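Local coordinates for protein thioredoxin (TrxA-1) (Sulfolobus solfataricus, PDB 3TCO) that probably works as a protein-disulfide reductase, exchanging dithiol and disulfide through the redox-active cysteine pair of a thioredoxin fold, at residues A[39-53]-A[94-108]. Residues are numbered along the deposited sequence; the frame is centred on the assembly and turned at random.
Sequences YEPIYKKVAEKYKGK and AVDEDTLESTVNKYL. With EDO (1,2-ethanediol), chain F.
Leu100 enters the groove of the helix through 39-49 as a knob among Tyr39, Ile42, Tyr43 and Val46, its CD2 methyl lying 3.8 Å from Val46 CG2. A leucine suits this buried place because its fork serves two sides: CD2 packs on Val46 and Tyr43, while CD1 comes 4.0 Å from Tyr39 OH. Leu25 of strand 23-29 also meets it. Tyr39 has CG anti to its own nitrogen (chi1 175°), which brings one ring face under Ala94 CA in a CH-pi contact; Tyr39 OH is hydrogen-bonded to Thr79 OG1. Further along, Tyr50 offers a flat face to a methyl: Val104 CG1 sits 3.4 Å from the ring centroid, only 5° off the normal, while Leu108 CD1 comes within 3.6 Å of Tyr50 CD2. With a leucine in place of Tyr50 the ring would be gone, and Val104 and Leu108 would probably face a gap.

Towards solvent the packing gives way to charge, where long residues combine apolar stems with charged ends. Glu97 and Glu101 run past Val46, then send carboxylates outward to Lys49. Its NZ forms salt bridges with Glu101 OE2, at 2.5 Å so short that the exact length is doubtful, and with Glu97 OE2 at 3.3 Å, where the hydrogen bond is weak. The lysine charge is likely to ease repulsion between the acids. Lys45 joins more loosely, a water linking its NZ to Glu97 OE1. The axes of 39-49 and 97-107 approach to 10.3 Å and cross at -33°. Thus the C-terminal helix packs beside helix 34-49, which has the Cys33-Cys36 disulfide at its start, on one face of the central sheet, as is characteristic of the thioredoxin fold.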
loop_
_atom_site.group_PDB
_atom_site.type_symbol
_atom_site.label_atom_id
_atom_site.label_comp_id
_atom_site.label_asym_id
_atom_site.label_seq_id
_atom_site.Cartn_x
_atom_site.Cartn_y
_atom_site.Cartn_z
ATOM N N TYR A 39 11.360 3.026 3.626
ATOM C CA TYR A 39 10.188 3.495 2.873
ATOM C C TYR A 39 9.002 3.895 3.778
ATOM O O TYR A 39 8.234 4.806 3.456
ATOM C CB TYR A 39 9.766 2.379 1.909
ATOM C CG TYR A 39 8.500 2.611 1.113
ATOM C CD1 TYR A 39 8.317 3.779 0.376
ATOM C CD2 TYR A 39 7.517 1.621 1.040
ATOM C CE1 TYR A 39 7.194 3.953 -0.420
ATOM C CE2 TYR A 39 6.381 1.785 0.242
ATOM C CZ TYR A 39 6.227 2.951 -0.488
ATOM O OH TYR A 39 5.127 3.100 -1.313
ATOM N N GLU A 40 8.870 3.231 4.920
ATOM C CA GLU A 40 7.747 3.492 5.810
ATOM C C GLU A 40 7.410 4.957 6.128
ATOM O O GLU A 40 6.256 5.365 5.982
ATOM C CB GLU A 40 7.910 2.685 7.098
ATOM C CG GLU A 40 8.023 1.176 6.842
ATOM C CD GLU A 40 6.921 0.630 5.923
ATOM O OE1 GLU A 40 5.729 0.744 6.293
ATOM O OE2 GLU A 40 7.245 0.088 4.832
ATOM N N PRO A 41 8.393 5.768 6.556
ATOM C CA PRO A 41 8.052 7.166 6.854
ATOM C C PRO A 41 7.567 7.962 5.633
ATOM O O PRO A 41 6.752 8.891 5.761
ATOM C CB PRO A 41 9.350 7.717 7.463
ATOM C CG PRO A 41 10.405 6.905 6.793
ATOM C CD PRO A 41 9.818 5.505 6.828
ATOM N N ILE A 42 8.065 7.605 4.452
ATOM C CA ILE A 42 7.655 8.274 3.217
ATOM C C ILE A 42 6.209 7.868 2.907
ATOM O O ILE A 42 5.374 8.705 2.558
ATOM C CB ILE A 42 8.568 7.872 2.038
ATOM C CG1 ILE A 42 10.006 8.337 2.318
ATOM C CG2 ILE A 42 8.037 8.440 0.735
ATOM C CD1 ILE A 42 10.141 9.822 2.606
ATOM N N TYR A 43 5.915 6.580 3.059
ATOM C CA TYR A 43 4.565 6.070 2.800
ATOM C C TYR A 43 3.589 6.724 3.770
ATOM O O TYR A 43 2.494 7.120 3.383
ATOM C CB TYR A 43 4.513 4.554 2.986
ATOM C CG TYR A 43 3.201 3.933 2.569
ATOM C CD1 TYR A 43 2.875 3.785 1.226
ATOM C CD2 TYR A 43 2.284 3.478 3.525
ATOM C CE1 TYR A 43 1.676 3.195 0.833
ATOM C CE2 TYR A 43 1.074 2.886 3.143
ATOM C CZ TYR A 43 0.782 2.746 1.795
ATOM O OH TYR A 43 -0.387 2.145 1.389
ATOM N N LYS A 44 3.999 6.834 5.030
ATOM C CA LYS A 44 3.175 7.463 6.066
ATOM C C LYS A 44 2.969 8.964 5.817
ATOM O O LYS A 44 1.862 9.495 5.988
ATOM C CB LYS A 44 3.830 7.258 7.428
ATOM C CG LYS A 44 3.680 5.839 7.943
ATOM C CD LYS A 44 4.509 5.602 9.199
ATOM C CE LYS A 44 4.255 4.214 9.760
ATOM N NZ LYS A 44 4.894 4.085 11.094
ATOM N N LYS A 45 4.041 9.635 5.411
ATOM C CA LYS A 45 3.980 11.064 5.120
ATOM C C LYS A 45 2.993 11.368 3.988
ATOM O O LYS A 45 2.185 12.301 4.083
ATOM C CB LYS A 45 5.377 11.575 4.747
ATOM C CG LYS A 45 5.400 13.053 4.387
ATOM C CD LYS A 45 6.819 13.593 4.388
ATOM C CE LYS A 45 6.825 15.115 4.255
ATOM N NZ LYS A 45 8.151 15.698 4.618
ATOM N N VAL A 46 3.051 10.591 2.910
ATOM C CA VAL A 46 2.136 10.811 1.802
ATOM C C VAL A 46 0.707 10.457 2.215
ATOM O O VAL A 46 -0.244 11.155 1.842
ATOM C CB VAL A 46 2.566 10.007 0.551
ATOM C CG1 VAL A 46 1.549 10.200 -0.591
ATOM C CG2 VAL A 46 3.948 10.507 0.087
ATOM N N ALA A 47 0.551 9.398 3.004
ATOM C CA ALA A 47 -0.780 9.002 3.460
ATOM C C ALA A 47 -1.418 10.149 4.256
ATOM O O ALA A 47 -2.628 10.383 4.171
ATOM C CB ALA A 47 -0.703 7.742 4.325
ATOM N N GLU A 48 -0.600 10.853 5.032
ATOM C CA GLU A 48 -1.090 11.978 5.822
ATOM C C GLU A 48 -1.503 13.118 4.879
ATOM O O GLU A 48 -2.533 13.766 5.083
ATOM C CB GLU A 48 0.011 12.444 6.781
ATOM C CG GLU A 48 -0.307 13.699 7.581
ATOM C CD GLU A 48 -1.565 13.587 8.425
ATOM O OE1 GLU A 48 -1.898 12.478 8.894
ATOM O OE2 GLU A 48 -2.218 14.627 8.638
ATOM N N LYS A 49 -0.707 13.365 3.845
ATOM C CA LYS A 49 -1.035 14.427 2.899
ATOM C C LYS A 49 -2.394 14.192 2.256
ATOM O O LYS A 49 -3.118 15.151 1.960
ATOM C CB LYS A 49 0.014 14.527 1.792
ATOM C CG LYS A 49 1.387 15.016 2.233
ATOM C CD LYS A 49 2.253 15.335 1.010
ATOM C CE LYS A 49 3.629 15.839 1.421
ATOM N NZ LYS A 49 4.441 16.278 0.238
ATOM N N TYR A 50 -2.741 12.926 2.022
ATOM C CA TYR A 50 -4.021 12.590 1.406
ATOM C C TYR A 50 -5.014 12.003 2.403
ATOM O O TYR A 50 -5.872 11.194 2.049
ATOM C CB TYR A 50 -3.819 11.609 0.246
ATOM C CG TYR A 50 -3.103 12.228 -0.928
ATOM C CD1 TYR A 50 -1.717 12.150 -1.049
ATOM C CD2 TYR A 50 -3.810 12.939 -1.902
ATOM C CE1 TYR A 50 -1.048 12.765 -2.112
ATOM C CE2 TYR A 50 -3.147 13.560 -2.965
ATOM C CZ TYR A 50 -1.766 13.468 -3.057
ATOM O OH TYR A 50 -1.092 14.089 -4.087
ATOM N N LYS A 51 -4.892 12.412 3.658
ATOM C CA LYS A 51 -5.801 11.932 4.696
ATOM C C LYS A 51 -7.257 12.165 4.270
ATOM O O LYS A 51 -7.603 13.245 3.797
ATOM C CB LYS A 51 -5.511 12.667 6.010
ATOM C CG LYS A 51 -6.411 12.269 7.162
ATOM C CD LYS A 51 -6.056 13.035 8.428
ATOM C CE LYS A 51 -7.005 12.653 9.565
ATOM N NZ LYS A 51 -6.519 13.209 10.872
ATOM N N GLY A 52 -8.089 11.134 4.407
ATOM C CA GLY A 52 -9.488 11.240 4.037
ATOM C C GLY A 52 -9.807 11.107 2.560
ATOM O O GLY A 52 -10.976 10.987 2.190
ATOM N N LYS A 53 -8.785 11.088 1.710
ATOM C CA LYS A 53 -9.012 11.023 0.268
ATOM C C LYS A 53 -8.721 9.683 -0.400
ATOM O O LYS A 53 -9.301 9.367 -1.439
ATOM C CB LYS A 53 -8.210 12.135 -0.419
ATOM C CG LYS A 53 -8.530 13.534 0.121
ATOM C CD LYS A 53 -7.844 14.626 -0.699
ATOM C CE LYS A 53 -8.326 16.016 -0.285
ATOM N NZ LYS A 53 -7.987 16.354 1.134
ATOM N N ALA A 94 11.262 0.692 -2.608
ATOM C CA ALA A 94 10.818 1.926 -1.966
ATOM C C ALA A 94 10.482 2.965 -3.050
ATOM O O ALA A 94 11.350 3.343 -3.839
ATOM C CB ALA A 94 11.918 2.453 -1.045
ATOM N N VAL A 95 9.234 3.429 -3.097
ATOM C CA VAL A 95 8.854 4.403 -4.120
ATOM C C VAL A 95 9.274 5.830 -3.754
ATOM O O VAL A 95 9.043 6.289 -2.634
ATOM C CB VAL A 95 7.324 4.396 -4.393
ATOM C CG1 VAL A 95 6.581 4.954 -3.216
ATOM C CG2 VAL A 95 7.005 5.222 -5.604
ATOM N N ASP A 96 9.894 6.522 -4.707
ATOM C CA ASP A 96 10.327 7.897 -4.489
ATOM C C ASP A 96 9.094 8.693 -4.072
ATOM O O ASP A 96 8.007 8.464 -4.593
ATOM C CB ASP A 96 10.891 8.499 -5.784
ATOM C CG ASP A 96 12.181 7.858 -6.219
ATOM O OD1 ASP A 96 12.690 6.972 -5.493
ATOM O OD2 ASP A 96 12.685 8.243 -7.297
ATOM N N GLU A 97 9.251 9.644 -3.164
ATOM C CA GLU A 97 8.087 10.405 -2.722
ATOM C C GLU A 97 7.386 11.104 -3.877
ATOM O O GLU A 97 6.153 11.126 -3.938
ATOM C CB GLU A 97 8.478 11.442 -1.675
ATOM C CG GLU A 97 7.277 12.137 -1.048
ATOM C CD GLU A 97 7.651 13.089 0.075
ATOM O OE1 GLU A 97 8.727 12.910 0.677
ATOM O OE2 GLU A 97 6.850 13.999 0.371
ATOM N N ASP A 98 8.158 11.684 -4.794
ATOM C CA ASP A 98 7.531 12.382 -5.902
ATOM C C ASP A 98 6.707 11.404 -6.738
ATOM O O ASP A 98 5.578 11.700 -7.103
ATOM C CB ASP A 98 8.581 13.147 -6.747
ATOM C CG ASP A 98 9.670 12.249 -7.324
ATOM O OD1 ASP A 98 9.912 11.146 -6.793
ATOM O OD2 ASP A 98 10.309 12.672 -8.313
ATOM N N THR A 99 7.248 10.222 -7.002
ATOM C CA THR A 99 6.516 9.221 -7.767
ATOM C C THR A 99 5.236 8.782 -7.043
ATOM O O THR A 99 4.186 8.613 -7.663
ATOM C CB THR A 99 7.392 7.984 -8.030
ATOM O OG1 THR A 99 8.540 8.380 -8.790
ATOM C CG2 THR A 99 6.612 6.923 -8.816
ATOM N N LEU A 100 5.325 8.607 -5.730
ATOM C CA LEU A 100 4.169 8.185 -4.947
ATOM C C LEU A 100 3.052 9.250 -4.942
ATOM O O LEU A 100 1.870 8.932 -5.132
ATOM C CB LEU A 100 4.617 7.858 -3.516
ATOM C CG LEU A 100 3.581 7.241 -2.572
ATOM C CD1 LEU A 100 3.022 5.961 -3.193
ATOM C CD2 LEU A 100 4.235 6.963 -1.213
ATOM N N GLU A 101 3.421 10.511 -4.736
ATOM C CA GLU A 101 2.434 11.593 -4.717
ATOM C C GLU A 101 1.847 11.792 -6.109
ATOM O O GLU A 101 0.647 12.060 -6.267
ATOM C CB GLU A 101 3.094 12.892 -4.224
ATOM C CG GLU A 101 3.641 12.761 -2.816
ATOM C CD GLU A 101 4.482 13.946 -2.371
ATOM O OE1 GLU A 101 5.167 14.560 -3.219
ATOM O OE2 GLU A 101 4.482 14.236 -1.158
ATOM N N SER A 102 2.699 11.658 -7.121
ATOM C CA SER A 102 2.288 11.813 -8.509
ATOM C C SER A 102 1.265 10.737 -8.880
ATOM O O SER A 102 0.262 11.011 -9.557
ATOM C CB SER A 102 3.514 11.703 -9.423
ATOM O OG SER A 102 3.157 11.922 -10.771
ATOM N N THR A 103 1.518 9.514 -8.417
ATOM C CA THR A 103 0.631 8.392 -8.699
ATOM C C THR A 103 -0.733 8.596 -8.046
ATOM O O THR A 103 -1.776 8.373 -8.673
ATOM C CB THR A 103 1.244 7.078 -8.195
ATOM O OG1 THR A 103 2.501 6.873 -8.845
ATOM C CG2 THR A 103 0.331 5.909 -8.511
ATOM N N VAL A 104 -0.724 9.023 -6.791
ATOM C CA VAL A 104 -1.967 9.274 -6.075
ATOM C C VAL A 104 -2.786 10.356 -6.789
ATOM O O VAL A 104 -3.973 10.162 -7.090
ATOM C CB VAL A 104 -1.685 9.716 -4.626
ATOM C CG1 VAL A 104 -2.974 10.164 -3.944
ATOM C CG2 VAL A 104 -1.047 8.554 -3.852
ATOM N N ASN A 105 -2.149 11.492 -7.065
ATOM C CA ASN A 105 -2.823 12.590 -7.743
ATOM C C ASN A 105 -3.453 12.107 -9.047
ATOM O O ASN A 105 -4.603 12.422 -9.356
ATOM C CB ASN A 105 -1.829 13.717 -8.018
ATOM C CG ASN A 105 -2.443 14.847 -8.811
ATOM O OD1 ASN A 105 -2.185 14.987 -10.007
ATOM N ND2 ASN A 105 -3.271 15.656 -8.155
ATOM N N LYS A 106 -2.694 11.326 -9.801
ATOM C CA LYS A 106 -3.164 10.783 -11.070
ATOM C C LYS A 106 -4.463 9.987 -10.938
ATOM O O LYS A 106 -5.371 10.114 -11.757
ATOM C CB LYS A 106 -2.065 9.893 -11.662
ATOM C CG LYS A 106 -2.480 9.039 -12.833
ATOM C CD LYS A 106 -1.261 8.589 -13.636
ATOM C CE LYS A 106 -0.304 7.755 -12.808
ATOM N NZ LYS A 106 0.862 7.304 -13.613
ATOM N N TYR A 107 -4.563 9.171 -9.896
ATOM C CA TYR A 107 -5.752 8.357 -9.736
ATOM C C TYR A 107 -6.906 8.978 -8.981
ATOM O O TYR A 107 -7.988 8.395 -8.938
ATOM C CB TYR A 107 -5.374 7.006 -9.129
ATOM C CG TYR A 107 -4.538 6.193 -10.081
ATOM C CD1 TYR A 107 -3.290 5.706 -9.706
ATOM C CD2 TYR A 107 -4.991 5.929 -11.380
ATOM C CE1 TYR A 107 -2.507 4.974 -10.598
ATOM C CE2 TYR A 107 -4.221 5.201 -12.274
ATOM C CZ TYR A 107 -2.981 4.725 -11.881
ATOM O OH TYR A 107 -2.217 4.000 -12.759
ATOM N N LEU A 108 -6.684 10.145 -8.377
ATOM C CA LEU A 108 -7.756 10.837 -7.663
ATOM C C LEU A 108 -8.424 11.860 -8.589
ATOM O O LEU A 108 -9.565 12.277 -8.304
ATOM C CB LEU A 108 -7.210 11.539 -6.423
ATOM C CG LEU A 108 -6.869 10.627 -5.244
ATOM C CD1 LEU A 108 -6.227 11.447 -4.138
ATOM C CD2 LEU A 108 -8.141 9.956 -4.739
HETATM C C1 EDO F . -0.008 4.874 -16.403
HETATM O O1 EDO F . -0.156 6.220 -15.946
HETATM C C2 EDO F . 1.417 4.392 -16.126
HETATM O O2 EDO F . 1.676 4.471 -14.722
HETATM O O HOH W 1 9.486 14.641 2.601
#